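Local coordinates for probable 2-hydroxyhepta-2,4-diene-1,7-dioate isomerase (Thermus thermophilus, PDB 2DFU), which is probably a metal-binding isomerase of the fumarylacetoacetate hydrolase family that acts on 2-hydroxyhepta-2,4-diene-1,7-dioate, at residues 43-48 and 222-227; 85-90 and 164-169; 100-105 and 252-257; 142-147 and 240-245. One frame throughout, in Å; residues are numbered along the deposited sequence.

Contact 1: 43-48 and 222-227; sequences PPATPT and LDVVLT
Thr-48 grips the carboxylate of Asp-223 with two donors. Along its side chain, CB of Thr-48 sits 3.4 Å from OD1 of Asp-223, and the methyl CG2 turns past the same oxygen at 3.8 Å. The tip, OG1, lies between the backbone N and the carbonyl carbon (chi1 64°), where it donates to Asp-223 OD1 at 2.6 Å on the syn lone pair. Thr-48 N reaches OD1 too, at 2.8 Å and nearly along its C-O axis, so backbone and hydroxyl share one acceptor. Asp-223 OD2 is held separately by a salt bridge to Lys-49 and the amide of Glu-220. An alanine in place of Asp-223 would probably leave Thr-48 N and OG1 without their acceptor and Lys-49 without this carboxylate as a mate. The apolar part is small: CG2 of Val-224 meets CB of Ala-45 at 3.8 Å and CB of Pro-47 at 4.1 Å. Separately, the methyl CD1 of Leu-222 lies beside the hydroxyl of Thr-46, 3.3 Å from its OG1. Strand 224-226 runs parallel to strand 50-53 and antiparallel to strand 111-121; Ala-45 and Leu-222 both touch Val-120, and Val-225 packs on helix 206-214.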
loop_
_atom_site.group_PDB
_atom_site.type_symbol
_atom_site.label_atom_id
_atom_site.label_comp_id
_atom_site.label_asym_id
_atom_site.label_seq_id
_atom_site.Cartn_x
_atom_site.Cartn_y
_atom_site.Cartn_z
ATOM N N PRO A 43 9.428 1.835 -13.533
ATOM C CA PRO A 43 9.412 0.570 -12.792
ATOM C C PRO A 43 8.454 -0.335 -13.592
ATOM O O PRO A 43 7.389 0.113 -14.028
ATOM C CB PRO A 43 8.845 0.978 -11.441
ATOM C CG PRO A 43 9.364 2.381 -11.279
ATOM C CD PRO A 43 9.122 2.975 -12.647
ATOM N N PRO A 44 8.818 -1.609 -13.795
ATOM C CA PRO A 44 8.005 -2.568 -14.554
ATOM C C PRO A 44 6.738 -3.106 -13.896
ATOM O O PRO A 44 6.430 -4.298 -14.010
ATOM C CB PRO A 44 9.001 -3.677 -14.860
ATOM C CG PRO A 44 9.811 -3.714 -13.596
ATOM C CD PRO A 44 10.057 -2.243 -13.302
ATOM N N ALA A 45 6.005 -2.235 -13.218
ATOM C CA ALA A 45 4.762 -2.629 -12.564
ATOM C C ALA A 45 4.001 -1.402 -12.080
ATOM O O ALA A 45 4.572 -0.327 -11.956
ATOM C CB ALA A 45 5.059 -3.552 -11.376
ATOM N N THR A 46 2.709 -1.585 -11.816
ATOM C CA THR A 46 1.824 -0.533 -11.293
ATOM C C THR A 46 1.066 -1.230 -10.158
ATOM O O THR A 46 -0.132 -1.484 -10.260
ATOM C CB THR A 46 0.809 -0.055 -12.364
ATOM O OG1 THR A 46 0.196 -1.194 -12.978
ATOM C CG2 THR A 46 1.499 0.770 -13.434
ATOM N N PRO A 47 1.771 -1.548 -9.061
ATOM C CA PRO A 47 1.235 -2.232 -7.877
ATOM C C PRO A 47 0.204 -1.515 -7.026
ATOM O O PRO A 47 0.291 -0.312 -6.816
ATOM C CB PRO A 47 2.493 -2.547 -7.073
ATOM C CG PRO A 47 3.346 -1.347 -7.342
ATOM C CD PRO A 47 3.178 -1.155 -8.840
ATOM N N THR A 48 -0.779 -2.270 -6.537
ATOM C CA THR A 48 -1.783 -1.704 -5.654
ATOM C C THR A 48 -1.106 -1.671 -4.289
ATOM O O THR A 48 -1.497 -0.917 -3.402
ATOM C CB THR A 48 -3.047 -2.590 -5.560
ATOM O OG1 THR A 48 -2.709 -3.855 -4.972
ATOM C CG2 THR A 48 -3.651 -2.805 -6.947
ATOM N N LEU A 222 -0.021 -7.330 -11.001
ATOM C CA LEU A 222 1.000 -6.289 -10.997
ATOM C C LEU A 222 1.472 -5.824 -9.610
ATOM O O LEU A 222 2.236 -4.865 -9.501
ATOM C CB LEU A 222 0.553 -5.101 -11.862
ATOM C CG LEU A 222 0.213 -5.520 -13.307
ATOM C CD1 LEU A 222 -0.126 -4.294 -14.149
ATOM C CD2 LEU A 222 1.387 -6.265 -13.923
ATOM N N ASP A 223 1.026 -6.499 -8.549
ATOM C CA ASP A 223 1.517 -6.163 -7.211
ATOM C C ASP A 223 2.970 -6.633 -7.212
ATOM O O ASP A 223 3.336 -7.524 -7.979
ATOM C CB ASP A 223 0.764 -6.921 -6.114
ATOM C CG ASP A 223 -0.485 -6.200 -5.652
ATOM O OD1 ASP A 223 -0.672 -5.024 -6.023
ATOM O OD2 ASP A 223 -1.272 -6.808 -4.900
ATOM N N VAL A 224 3.790 -6.044 -6.352
ATOM C CA VAL A 224 5.197 -6.407 -6.275
ATOM C C VAL A 224 5.503 -7.061 -4.927
ATOM O O VAL A 224 4.983 -6.646 -3.887
ATOM C CB VAL A 224 6.098 -5.146 -6.468
ATOM C CG1 VAL A 224 7.546 -5.475 -6.183
ATOM C CG2 VAL A 224 5.954 -4.621 -7.891
ATOM N N VAL A 225 6.326 -8.100 -4.947
ATOM C CA VAL A 225 6.704 -8.788 -3.714
ATOM C C VAL A 225 8.221 -8.878 -3.684
ATOM O O VAL A 225 8.828 -9.327 -4.661
ATOM C CB VAL A 225 6.108 -10.222 -3.661
ATOM C CG1 VAL A 225 6.582 -10.944 -2.410
ATOM C CG2 VAL A 225 4.577 -10.161 -3.688
ATOM N N LEU A 226 8.832 -8.424 -2.590
ATOM C CA LEU A 226 10.288 -8.471 -2.442
ATOM C C LEU A 226 10.650 -9.733 -1.663
ATOM O O LEU A 226 9.975 -10.086 -0.695
ATOM C CB LEU A 226 10.803 -7.229 -1.704
ATOM C CG LEU A 226 10.399 -5.857 -2.260
ATOM C CD1 LEU A 226 11.265 -4.777 -1.605
ATOM C CD2 LEU A 226 10.566 -5.813 -3.765
ATOM N N THR A 227 11.724 -10.401 -2.071
ATOM C CA THR A 227 12.120 -11.657 -1.443
ATOM C C THR A 227 13.294 -11.669 -0.453
ATOM O O THR A 227 13.929 -12.708 -0.262
ATOM C CB THR A 227 12.397 -12.698 -2.535
ATOM O OG1 THR A 227 13.506 -12.268 -3.334
ATOM C CG2 THR A 227 11.185 -12.846 -3.437
#

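Contact 2: 85-90 and 164-169; sequences ALARPG and ADKFLP
A short parallel beta ladder joins strand 86-87 to the start of strand 168-175, with Leu-86 paired to Leu-168 and Ala-87 to Pro-169. Its clearest bond runs from Ala-87 N to Leu-168 O at 3.1 Å, the donor standing 59° out of the carbonyl plane. Ala-87 also bonds to the backbone of Leu-170, so it pairs with the residues before and after Pro-169, as a parallel ladder requires. Leu-168 N points back at Ala-85 O, but that bond is weak and its short length makes it doubtful. Ala-85 is well covered all the same: its CB packs on Leu-168 CB at 3.8 Å, near Ala-164 O. CA of Leu-86 brings its hydrogen to Leu-168 O, and CA of Pro-169 does the same to Ala-87 O. On one face Leu-86 and Leu-168 run alongside each other in the same direction and meet CD2 to CD2 at 3.6 Å; Ile-50 touches both. On the other face CB of Ala-87 lies 3.9 Å from CA of Pro-169 and 4.0 Å from CA of Lys-166. Lys-166 bends at chi2 (-52°), its CD passes 3.8 Å from Leu-86 O, and NZ makes a salt bridge to Glu-100. A water donates to Leu-86 O and accepts weakly from that NZ. Ala-164 to Phe-167 form a turn closed by Phe-167 N to Ala-164 O, with CB of Ala-164 over the centre of the Phe-167 ring. The arrangement is a type II turn leading into a two-bridge parallel ladder, within the beta-rich fold of the fumarylacetoacetate hydrolase family.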
loop_
_atom_site.group_PDB
_atom_site.type_symbol
_atom_site.label_atom_id
_atom_site.label_comp_id
_atom_site.label_asym_id
_atom_site.label_seq_id
_atom_site.Cartn_x
_atom_site.Cartn_y
_atom_site.Cartn_z
ATOM N N ALA A 85 7.111 4.774 -2.794
ATOM C CA ALA A 85 8.512 4.386 -2.645
ATOM C C ALA A 85 9.175 4.042 -3.976
ATOM O O ALA A 85 10.400 4.004 -4.068
ATOM C CB ALA A 85 8.629 3.189 -1.683
ATOM N N LEU A 86 8.371 3.787 -5.002
ATOM C CA LEU A 86 8.915 3.431 -6.305
ATOM C C LEU A 86 9.764 4.540 -6.923
ATOM O O LEU A 86 9.398 5.719 -6.905
ATOM C CB LEU A 86 7.787 3.044 -7.256
ATOM C CG LEU A 86 7.049 1.763 -6.861
ATOM C CD1 LEU A 86 5.823 1.586 -7.729
ATOM C CD2 LEU A 86 7.988 0.575 -7.000
ATOM N N ALA A 87 10.908 4.148 -7.471
ATOM C CA ALA A 87 11.815 5.092 -8.104
ATOM C C ALA A 87 12.286 4.504 -9.428
ATOM O O ALA A 87 12.596 3.316 -9.504
ATOM C CB ALA A 87 12.997 5.365 -7.186
ATOM N N ARG A 88 12.332 5.332 -10.469
ATOM C CA ARG A 88 12.749 4.889 -11.798
ATOM C C ARG A 88 14.136 4.272 -11.832
ATOM O O ARG A 88 15.061 4.756 -11.191
ATOM C CB ARG A 88 12.716 6.051 -12.801
ATOM C CG ARG A 88 11.334 6.631 -13.071
ATOM C CD ARG A 88 11.400 7.667 -14.179
ATOM N NE ARG A 88 12.218 8.809 -13.778
ATOM C CZ ARG A 88 11.770 9.809 -13.029
ATOM N NH1 ARG A 88 10.508 9.813 -12.611
ATOM N NH2 ARG A 88 12.587 10.795 -12.685
ATOM N N PRO A 89 14.290 3.180 -12.592
ATOM C CA PRO A 89 15.566 2.485 -12.730
ATOM C C PRO A 89 16.403 3.195 -13.788
ATOM O O PRO A 89 15.868 3.749 -14.749
ATOM C CB PRO A 89 15.147 1.099 -13.199
ATOM C CG PRO A 89 13.975 1.418 -14.090
ATOM C CD PRO A 89 13.212 2.442 -13.278
ATOM N N GLY A 90 17.714 3.185 -13.615
ATOM C CA GLY A 90 18.548 3.811 -14.615
ATOM C C GLY A 90 18.455 3.026 -15.913
ATOM O O GLY A 90 18.421 1.793 -15.901
ATOM N N ALA A 164 9.439 5.573 2.717
ATOM C CA ALA A 164 9.620 6.986 2.402
ATOM C C ALA A 164 9.680 7.092 0.879
ATOM O O ALA A 164 9.961 6.103 0.203
ATOM C CB ALA A 164 10.931 7.503 3.018
ATOM N N ASP A 165 9.413 8.274 0.333
ATOM C CA ASP A 165 9.461 8.457 -1.116
ATOM C C ASP A 165 10.784 7.956 -1.709
ATOM O O ASP A 165 11.847 8.181 -1.141
ATOM C CB ASP A 165 9.279 9.937 -1.483
ATOM C CG ASP A 165 7.858 10.436 -1.240
ATOM O OD1 ASP A 165 6.938 9.604 -1.091
ATOM O OD2 ASP A 165 7.659 11.665 -1.219
ATOM N N LYS A 166 10.695 7.279 -2.850
ATOM C CA LYS A 166 11.851 6.732 -3.564
ATOM C C LYS A 166 12.637 5.647 -2.826
ATOM O O LYS A 166 13.771 5.348 -3.200
ATOM C CB LYS A 166 12.826 7.852 -3.970
ATOM C CG LYS A 166 12.185 9.123 -4.514
ATOM C CD LYS A 166 11.188 8.873 -5.645
ATOM C CE LYS A 166 10.566 10.200 -6.089
ATOM N NZ LYS A 166 9.561 10.049 -7.165
ATOM N N PHE A 167 12.065 5.057 -1.779
ATOM C CA PHE A 167 12.781 4.000 -1.066
ATOM C C PHE A 167 12.705 2.651 -1.770
ATOM O O PHE A 167 13.019 1.614 -1.183
ATOM C CB PHE A 167 12.269 3.868 0.367
ATOM C CG PHE A 167 13.000 4.743 1.355
ATOM C CD1 PHE A 167 13.631 5.916 0.939
ATOM C CD2 PHE A 167 13.041 4.399 2.704
ATOM C CE1 PHE A 167 14.294 6.737 1.855
ATOM C CE2 PHE A 167 13.700 5.212 3.630
ATOM C CZ PHE A 167 14.328 6.383 3.203
ATOM N N LEU A 168 12.292 2.656 -3.033
ATOM C CA LEU A 168 12.217 1.403 -3.770
ATOM C C LEU A 168 12.551 1.491 -5.255
ATOM O O LEU A 168 11.658 1.467 -6.108
ATOM C CB LEU A 168 10.837 0.746 -3.603
ATOM C CG LEU A 168 10.725 -0.651 -4.241
ATOM C CD1 LEU A 168 11.717 -1.611 -3.578
ATOM C CD2 LEU A 168 9.304 -1.177 -4.107
ATOM N N PRO A 169 13.842 1.640 -5.585
ATOM C CA PRO A 169 14.205 1.702 -7.005
ATOM C C PRO A 169 13.785 0.323 -7.532
ATOM O O PRO A 169 14.005 -0.684 -6.854
ATOM C CB PRO A 169 15.725 1.860 -6.962
ATOM C CG PRO A 169 15.945 2.659 -5.712
ATOM C CD PRO A 169 14.991 1.992 -4.727
HETATM O O HOH W 1 8.995 7.414 -9.277
#

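Contact 3: 100-105 and 252-257; sequences EPVPYP and LFTLIG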
loop_
_atom_site.group_PDB
_atom_site.type_symbol
_atom_site.label_atom_id
_atom_site.label_comp_id
_atom_site.label_asym_id
_atom_site.label_seq_id
_atom_site.Cartn_x
_atom_site.Cartn_y
_atom_site.Cartn_z
ATOM N N GLU A 100 16.519 7.618 -11.335
ATOM C CA GLU A 100 15.903 8.595 -10.452
ATOM C C GLU A 100 16.652 8.535 -9.132
ATOM O O GLU A 100 16.714 7.487 -8.491
ATOM C CB GLU A 100 14.425 8.272 -10.245
ATOM C CG GLU A 100 13.736 9.158 -9.219
ATOM C CD GLU A 100 12.220 9.055 -9.282
ATOM O OE1 GLU A 100 11.710 7.979 -9.669
ATOM O OE2 GLU A 100 11.540 10.049 -8.937
ATOM N N PRO A 101 17.237 9.665 -8.706
ATOM C CA PRO A 101 17.982 9.678 -7.446
ATOM C C PRO A 101 17.104 9.443 -6.227
ATOM O O PRO A 101 15.948 9.865 -6.188
ATOM C CB PRO A 101 18.607 11.078 -7.417
ATOM C CG PRO A 101 18.650 11.490 -8.869
ATOM C CD PRO A 101 17.325 10.972 -9.381
ATOM N N VAL A 102 17.657 8.745 -5.246
ATOM C CA VAL A 102 16.965 8.509 -3.989
ATOM C C VAL A 102 17.555 9.586 -3.076
ATOM O O VAL A 102 18.739 9.550 -2.745
ATOM C CB VAL A 102 17.303 7.127 -3.390
ATOM C CG1 VAL A 102 16.649 6.985 -2.021
ATOM C CG2 VAL A 102 16.836 6.022 -4.323
ATOM N N PRO A 103 16.745 10.579 -2.686
ATOM C CA PRO A 103 17.264 11.633 -1.812
ATOM C C PRO A 103 17.663 11.084 -0.446
ATOM O O PRO A 103 16.930 10.293 0.133
ATOM C CB PRO A 103 16.082 12.599 -1.696
ATOM C CG PRO A 103 15.313 12.369 -2.959
ATOM C CD PRO A 103 15.364 10.872 -3.101
ATOM N N TYR A 104 18.828 11.477 0.062
ATOM C CA TYR A 104 19.221 11.024 1.390
ATOM C C TYR A 104 18.341 11.898 2.288
ATOM O O TYR A 104 18.546 13.108 2.374
ATOM C CB TYR A 104 20.702 11.294 1.651
ATOM C CG TYR A 104 21.211 10.543 2.856
ATOM C CD1 TYR A 104 20.674 10.774 4.119
ATOM C CD2 TYR A 104 22.189 9.556 2.724
ATOM C CE1 TYR A 104 21.088 10.039 5.222
ATOM C CE2 TYR A 104 22.612 8.813 3.820
ATOM C CZ TYR A 104 22.055 9.059 5.065
ATOM O OH TYR A 104 22.443 8.310 6.149
ATOM N N PRO A 105 17.349 11.294 2.959
ATOM C CA PRO A 105 16.406 11.987 3.841
ATOM C C PRO A 105 16.967 12.792 4.999
ATOM O O PRO A 105 18.048 12.517 5.514
ATOM C CB PRO A 105 15.494 10.863 4.328
ATOM C CG PRO A 105 15.627 9.818 3.272
ATOM C CD PRO A 105 17.096 9.848 2.991
ATOM N N LEU A 252 19.889 -3.523 -12.135
ATOM C CA LEU A 252 19.216 -2.322 -11.682
ATOM C C LEU A 252 20.257 -1.265 -11.321
ATOM O O LEU A 252 21.141 -1.508 -10.496
ATOM C CB LEU A 252 18.362 -2.627 -10.457
ATOM C CG LEU A 252 17.778 -1.441 -9.681
ATOM C CD1 LEU A 252 16.909 -0.577 -10.594
ATOM C CD2 LEU A 252 16.963 -1.979 -8.506
ATOM N N PHE A 253 20.144 -0.098 -11.941
ATOM C CA PHE A 253 21.054 1.008 -11.676
ATOM C C PHE A 253 20.308 2.104 -10.918
ATOM O O PHE A 253 19.227 2.525 -11.324
ATOM C CB PHE A 253 21.578 1.591 -12.988
ATOM C CG PHE A 253 22.426 0.645 -13.780
ATOM C CD1 PHE A 253 23.779 0.484 -13.481
ATOM C CD2 PHE A 253 21.885 -0.068 -14.846
ATOM C CE1 PHE A 253 24.585 -0.367 -14.239
ATOM C CE2 PHE A 253 22.681 -0.922 -15.608
ATOM C CZ PHE A 253 24.039 -1.068 -15.301
ATOM N N THR A 254 20.881 2.561 -9.815
ATOM C CA THR A 254 20.264 3.626 -9.046
ATOM C C THR A 254 21.356 4.408 -8.330
ATOM O O THR A 254 22.528 4.026 -8.364
ATOM C CB THR A 254 19.248 3.076 -8.015
ATOM O OG1 THR A 254 18.541 4.170 -7.422
ATOM C CG2 THR A 254 19.954 2.305 -6.926
ATOM N N LEU A 255 20.985 5.511 -7.693
ATOM C CA LEU A 255 21.971 6.319 -6.991
ATOM C C LEU A 255 21.357 7.175 -5.897
ATOM O O LEU A 255 20.162 7.492 -5.919
ATOM C CB LEU A 255 22.735 7.201 -7.988
ATOM C CG LEU A 255 21.970 8.256 -8.789
ATOM C CD1 LEU A 255 21.533 9.391 -7.879
ATOM C CD2 LEU A 255 22.870 8.805 -9.871
ATOM N N ILE A 256 22.190 7.548 -4.936
ATOM C CA ILE A 256 21.745 8.363 -3.827
ATOM C C ILE A 256 21.991 9.834 -4.113
ATOM O O ILE A 256 23.087 10.232 -4.523
ATOM C CB ILE A 256 22.477 7.975 -2.542
ATOM C CG1 ILE A 256 22.448 6.456 -2.378
ATOM C CG2 ILE A 256 21.809 8.647 -1.343
ATOM C CD1 ILE A 256 21.038 5.868 -2.337
ATOM N N GLY A 257 20.957 10.640 -3.901
ATOM C CA GLY A 257 21.079 12.066 -4.129
ATOM C C GLY A 257 21.627 12.780 -2.907
ATOM O O GLY A 257 21.953 12.134 -1.908
HETATM O O HOH W 2 16.308 4.882 -8.779
#
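Thr-254 and Glu-100 meet through a water that donates to Glu-100 O and accepts from Thr-254 OG1, each link 2.7 Å. The hydroxyl stands anti to the backbone N of Thr-254 (chi1 -172°), and the methyl CG2 of Val-102 lies 4.0 Å from Thr-254 OG1. Next, Leu-255 sends CG between its backbone N and carbonyl carbon (chi1 63°), and CD1 lies alongside the ring of Pro-101, where it presses on CB at 3.4 Å, closer than carbons normally pack. The carbonyl of Leu-255 accepts Val-102 N at 2.9 Å in a nearly straight bond. Ile-256 is the bridge partner of Val-102, their side chains on one face: its CD1 comes to 4.1 Å from Val-102 CB, while CG2 touches CB of Tyr-104 and approaches that ring obliquely. Pro-169 of strand 168-175 packs on both Val-102 and Thr-254. Gly-257 closes the run, its N donating to Val-102 O at 2.7 Å from well above the carbonyl plane. Val-102 thus uses both its N and its O toward strand 250-259. At Gly-257 the position where a CB would sit is 3.5 Å from Pro-101 CB. The two strand directions differ by 32°, and the pairing is that of a short parallel edge strand: 102-104 is outermost, within this chain, in a mixed sheet whose other neighbouring strands are antiparallel.

Contact 4: 142-147 and 240-245; sequences VAVDIT and DRLEVA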
loop_
_atom_site.group_PDB
_atom_site.type_symbol
_atom_site.label_atom_id
_atom_site.label_comp_id
_atom_site.label_asym_id
_atom_site.label_seq_id
_atom_site.Cartn_x
_atom_site.Cartn_y
_atom_site.Cartn_z
ATOM N N VAL A 142 14.402 -6.590 -10.461
ATOM C CA VAL A 142 15.344 -6.321 -9.386
ATOM C C VAL A 142 14.916 -5.108 -8.577
ATOM O O VAL A 142 14.222 -4.230 -9.087
ATOM C CB VAL A 142 16.756 -6.063 -9.962
ATOM C CG1 VAL A 142 17.787 -6.069 -8.855
ATOM C CG2 VAL A 142 17.080 -7.118 -11.018
ATOM N N ALA A 143 15.335 -5.056 -7.319
ATOM C CA ALA A 143 14.988 -3.928 -6.469
ATOM C C ALA A 143 16.067 -3.627 -5.456
ATOM O O ALA A 143 16.947 -4.444 -5.192
ATOM C CB ALA A 143 13.691 -4.208 -5.729
ATOM N N VAL A 144 16.000 -2.425 -4.909
ATOM C CA VAL A 144 16.897 -2.020 -3.848
ATOM C C VAL A 144 15.932 -1.581 -2.754
ATOM O O VAL A 144 15.190 -0.616 -2.926
ATOM C CB VAL A 144 17.782 -0.820 -4.225
ATOM C CG1 VAL A 144 18.486 -0.311 -2.984
ATOM C CG2 VAL A 144 18.790 -1.217 -5.273
ATOM N N ASP A 145 15.919 -2.308 -1.648
ATOM C CA ASP A 145 15.045 -1.973 -0.535
ATOM C C ASP A 145 15.786 -0.954 0.331
ATOM O O ASP A 145 16.556 -1.325 1.218
ATOM C CB ASP A 145 14.717 -3.256 0.251
ATOM C CG ASP A 145 13.961 -2.991 1.549
ATOM O OD1 ASP A 145 13.555 -1.838 1.796
ATOM O OD2 ASP A 145 13.775 -3.950 2.329
ATOM N N ILE A 146 15.586 0.329 0.042
ATOM C CA ILE A 146 16.231 1.390 0.811
ATOM C C ILE A 146 15.678 1.378 2.240
ATOM O O ILE A 146 14.461 1.358 2.442
ATOM C CB ILE A 146 15.979 2.769 0.176
ATOM C CG1 ILE A 146 16.581 2.810 -1.234
ATOM C CG2 ILE A 146 16.578 3.866 1.055
ATOM C CD1 ILE A 146 18.103 2.810 -1.260
ATOM N N THR A 147 16.575 1.405 3.225
ATOM C CA THR A 147 16.176 1.343 4.627
ATOM C C THR A 147 16.801 2.402 5.544
ATOM O O THR A 147 18.021 2.587 5.559
ATOM C CB THR A 147 16.544 -0.045 5.222
ATOM O OG1 THR A 147 15.972 -1.083 4.418
ATOM C CG2 THR A 147 16.050 -0.166 6.641
ATOM N N ASP A 240 26.397 7.989 -3.720
ATOM C CA ASP A 240 26.708 6.587 -3.971
ATOM C C ASP A 240 26.010 6.068 -5.225
ATOM O O ASP A 240 24.828 6.345 -5.453
ATOM C CB ASP A 240 26.294 5.702 -2.793
ATOM C CG ASP A 240 27.303 5.712 -1.664
ATOM O OD1 ASP A 240 28.459 6.152 -1.874
ATOM O OD2 ASP A 240 26.935 5.258 -0.561
ATOM N N ARG A 241 26.754 5.319 -6.034
ATOM C CA ARG A 241 26.218 4.725 -7.251
ATOM C C ARG A 241 26.034 3.238 -7.002
ATOM O O ARG A 241 26.982 2.542 -6.638
ATOM C CB ARG A 241 27.175 4.945 -8.421
ATOM C CG ARG A 241 27.242 6.392 -8.877
ATOM C CD ARG A 241 28.142 6.534 -10.088
ATOM N NE ARG A 241 27.979 7.838 -10.714
ATOM C CZ ARG A 241 28.574 8.202 -11.843
ATOM N NH1 ARG A 241 29.377 7.355 -12.477
ATOM N NH2 ARG A 241 28.356 9.413 -12.339
ATOM N N LEU A 242 24.812 2.751 -7.192
ATOM C CA LEU A 242 24.396 1.394 -6.873
ATOM C C LEU A 242 24.003 0.580 -8.111
ATOM O O LEU A 242 23.335 1.032 -9.034
ATOM C CB LEU A 242 23.218 1.431 -5.912
ATOM C CG LEU A 242 23.615 1.780 -4.487
ATOM C CD1 LEU A 242 23.651 3.288 -4.260
ATOM C CD2 LEU A 242 22.628 1.236 -3.460
ATOM N N GLU A 243 24.465 -0.660 -8.075
ATOM C CA GLU A 243 24.163 -1.590 -9.144
ATOM C C GLU A 243 23.770 -2.940 -8.547
ATOM O O GLU A 243 24.521 -3.551 -7.811
ATOM C CB GLU A 243 25.474 -1.746 -9.917
ATOM C CG GLU A 243 25.358 -2.485 -11.243
ATOM C CD GLU A 243 26.723 -2.454 -11.913
ATOM O OE1 GLU A 243 27.047 -3.387 -12.635
ATOM O OE2 GLU A 243 27.480 -1.512 -11.663
ATOM N N VAL A 244 22.536 -3.385 -8.847
ATOM C CA VAL A 244 22.179 -4.730 -8.414
ATOM C C VAL A 244 21.972 -5.661 -9.602
ATOM O O VAL A 244 21.081 -5.466 -10.419
ATOM C CB VAL A 244 20.899 -4.675 -7.576
ATOM C CG1 VAL A 244 20.568 -6.072 -7.042
ATOM C CG2 VAL A 244 21.082 -3.729 -6.410
ATOM N N ALA A 245 22.826 -6.662 -9.759
ATOM C CA ALA A 245 22.727 -7.555 -10.895
ATOM C C ALA A 245 22.140 -8.898 -10.482
ATOM O O ALA A 245 22.584 -9.512 -9.514
ATOM C CB ALA A 245 24.096 -7.748 -11.521
#
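Val-142 and Val-144 face Val-244 and Leu-242 across two strands, 142-144 and 241-245, whose axes come no closer than 7.6 Å and run 144° apart, with no hydrogen bond between them. Val-244 reaches both valines. Its CG1, anti to the backbone N (chi1 -176°), meets CG1 of Val-142 at 3.3 Å, a tight approach for two methyls, and CG2 reaches CG2 of Val-144 at 3.6 Å. The two methyls branch from CB, one to each valine of the facing strand. Val-142 CG1 also lies 3.6 Å from Val-244 CB. The arrangement is consistent with face-to-face packing of two beta layers, as in the mixed beta-sandwich roll of this family: strand 137-148 belongs to the layer with strand 168-175, strand 241-246 to that with strand 250-259. Farther along, CG1 of Val-144 approaches CD2 of Leu-242 at 4.4 Å, a looser meeting; Leu-242 also rests on Thr-254 and Tyr-113. Ala-143 turns its CB away, toward Leu-168 and Ala-118. Just past the valines Asp-145 makes salt bridges to Lys-81 and Lys-162, with Glu-114 and Glu-116 near its OD2.

In the fold
From the N terminus, the chain passes 43-48 and returns at 222-227, where contact 1 closes the longest loop. Inside that loop contact 2 joins 85-90 to 164-169. The segment 100-105 comes next and waits until 252-257 to close contact 3, which contains contact 4 (142-147 with 240-245). Contacts 3 and 4 each cross both contact 1 and contact 2. Contact 1 fixes the loop before strand 50-53 to the strand beside it, and contact 2 brings strand 86-87 onto strand 168-175. Contact 3 adds strand 102-104 to the edge of the sheet holding strands 250-259 and 241-246, and contact 4 packs strands of the two layers together. Strands 168-175 and 137-148, paired side by side, link contacts 2 and 4.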